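PDB 6GRH: microcin B17-processing protein McbB from Escherichia coli str. K-12 substr. MG1655, which is needed to process the inactive microcin B17 precursor peptide, McbA, into the active antibiotic. Local coordinates for residues I197-W200 with L201-E205. Residues are numbered along the deposited sequence; the frame is centred on the assembly and turned at random.
Sequences IERW and LSREE. With SO4 (sulfate ion), chain G.
R199 and R203, one helical turn apart, hold a sulfate ion, probably from the crystallisation liquor, with four hydrogen bonds. R199 takes it end-on: NH1 donates to sulfate O3 at 2.7 Å and NH2 to O4, also at 2.7 Å, both nearly straight, with the sulfur in the guanidinium plane. R203 presents its NE and NH2 edge, NE reaching O1 at 3.2 Å and NH2 reaching O4, so O4 is shared by the two arginines. Their planes stand 66° apart, and R203 NH2 lies over one face of the R199 guanidinium, 3.1 Å from R199 NH2, a proximity that the shared anion makes understandable. A salt bridge to E282 holds R203 NH1 as well. R203 NH1 also sits 3.4 Å from W200 CZ3, the side chains running alongside one another.

All this lies on the C-terminal turns of helix 193-204, which starts among the zinc-binding cysteines C192 and C195. Successive i to i+4 bonds, from L201 N to I197 O through E204 N to W200 O, carry the helical pattern through this stretch. R199 O accepts from R203 N and, in one of two conformers of S202, from its OG at 2.6 Å, both donors on the same face of its plane; in that conformer chi1 of 81° turns the hydroxyl back toward the carbonyl.

Packing is tight on the W200 side, where the buried indole, with R199 CB over one face but displaced toward its rim, meets Y172, L174, S269 and S271 of the neighbouring strands and R179 in a cation-pi contact. By contrast, R203 is exposed, and the sulfate it grips lies on this looser side.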
loop_
_atom_site.group_PDB
_atom_site.type_symbol
_atom_site.label_atom_id
_atom_site.label_comp_id
_atom_site.label_asym_id
_atom_site.label_seq_id
_atom_site.Cartn_x
_atom_site.Cartn_y
_atom_site.Cartn_z
ATOM N N ILE B 197 16.841 1.445 -3.675
ATOM C CA ILE B 197 17.395 0.351 -2.883
ATOM C C ILE B 197 16.943 0.452 -1.411
ATOM O O ILE B 197 16.672 -0.557 -0.780
ATOM C CB ILE B 197 18.925 0.279 -3.034
ATOM C CG1 ILE B 197 19.436 -1.115 -2.670
ATOM C CG2 ILE B 197 19.609 1.339 -2.201
ATOM C CD1 ILE B 197 20.754 -1.422 -3.326
ATOM N N GLU B 198 16.785 1.674 -0.907
ATOM C CA GLU B 198 16.231 1.899 0.438
ATOM C C GLU B 198 14.752 1.509 0.547
ATOM O O GLU B 198 14.321 0.977 1.569
ATOM C CB GLU B 198 16.446 3.352 0.871
ATOM C CG GLU B 198 17.934 3.660 1.089
ATOM C CD GLU B 198 18.573 2.868 2.229
ATOM O OE1 GLU B 198 17.834 2.523 3.182
ATOM O OE2 GLU B 198 19.811 2.626 2.175
ATOM N N ARG B 199 13.975 1.783 -0.487
ATOM C CA ARG B 199 12.589 1.300 -0.544
ATOM C C ARG B 199 12.538 -0.241 -0.463
ATOM O O ARG B 199 11.746 -0.782 0.330
ATOM C CB ARG B 199 11.875 1.817 -1.791
ATOM C CG ARG B 199 10.396 1.460 -1.896
ATOM C CD ARG B 199 9.559 2.302 -0.970
ATOM N NE ARG B 199 8.139 1.968 -1.042
ATOM C CZ ARG B 199 7.513 1.028 -0.320
ATOM N NH1 ARG B 199 8.153 0.237 0.555
ATOM N NH2 ARG B 199 6.209 0.867 -0.498
ATOM N N TRP B 200 13.382 -0.940 -1.217
ATOM C CA TRP B 200 13.363 -2.414 -1.211
ATOM C C TRP B 200 13.929 -2.996 0.090
ATOM O O TRP B 200 13.378 -3.974 0.624
ATOM C CB TRP B 200 14.101 -3.029 -2.407
ATOM C CG TRP B 200 13.776 -2.434 -3.767
ATOM C CD1 TRP B 200 14.667 -2.195 -4.765
ATOM C CD2 TRP B 200 12.499 -1.999 -4.261
ATOM N NE1 TRP B 200 14.038 -1.643 -5.835
ATOM C CE2 TRP B 200 12.707 -1.519 -5.567
ATOM C CE3 TRP B 200 11.195 -1.980 -3.730
ATOM C CZ2 TRP B 200 11.676 -1.019 -6.360
ATOM C CZ3 TRP B 200 10.160 -1.472 -4.516
ATOM C CH2 TRP B 200 10.410 -0.994 -5.816
ATOM N N LEU B 201 15.004 -2.403 0.618
ATOM C CA LEU B 201 15.562 -2.878 1.892
ATOM C C LEU B 201 14.578 -2.735 3.075
ATOM O O LEU B 201 14.502 -3.643 3.914
ATOM C CB LEU B 201 16.911 -2.239 2.203
ATOM C CG LEU B 201 18.016 -2.637 1.221
ATOM C CD1 LEU B 201 19.274 -1.860 1.533
ATOM C CD2 LEU B 201 18.327 -4.117 1.208
ATOM N N SER B 202 13.836 -1.628 3.099
ATOM C CA SER B 202 12.755 -1.396 4.052
ATOM C C SER B 202 11.645 -2.438 3.945
ATOM O O SER B 202 11.259 -3.029 4.950
ATOM C CB SER B 202 12.158 0.011 3.860
ATOM O OG SER B 202 11.225 0.070 2.776
ATOM N N ARG B 203 11.139 -2.652 2.732
ATOM C CA ARG B 203 10.096 -3.672 2.480
ATOM C C ARG B 203 10.543 -5.077 2.902
ATOM O O ARG B 203 9.713 -5.859 3.375
ATOM C CB ARG B 203 9.632 -3.675 1.019
ATOM C CG ARG B 203 8.738 -4.863 0.621
ATOM C CD ARG B 203 8.186 -4.726 -0.795
ATOM N NE ARG B 203 7.268 -3.583 -0.882
ATOM C CZ ARG B 203 6.975 -2.907 -1.993
ATOM N NH1 ARG B 203 7.519 -3.229 -3.167
ATOM N NH2 ARG B 203 6.131 -1.875 -1.928
ATOM N N GLU B 204 11.829 -5.403 2.746
ATOM C CA GLU B 204 12.334 -6.746 3.144
ATOM C C GLU B 204 12.506 -6.965 4.652
ATOM O O GLU B 204 12.667 -8.112 5.101
ATOM C CB GLU B 204 13.657 -7.074 2.448
ATOM C CG GLU B 204 13.581 -7.036 0.928
ATOM C CD GLU B 204 12.979 -8.263 0.271
ATOM O OE1 GLU B 204 12.401 -9.136 0.953
ATOM O OE2 GLU B 204 13.107 -8.344 -0.964
ATOM N N GLU B 205 12.502 -5.893 5.438
ATOM C CA GLU B 205 12.630 -6.022 6.891
ATOM C C GLU B 205 11.305 -6.560 7.434
ATOM O O GLU B 205 10.243 -6.161 6.961
ATOM C CB GLU B 205 12.978 -4.675 7.535
HETATM S S SO4 G . 5.507 -1.852 1.928
HETATM O O1 SO4 G . 5.324 -3.302 1.687
HETATM O O2 SO4 G . 4.849 -1.430 3.185
HETATM O O3 SO4 G . 6.958 -1.589 2.066
HETATM O O4 SO4 G . 4.909 -1.124 0.795
#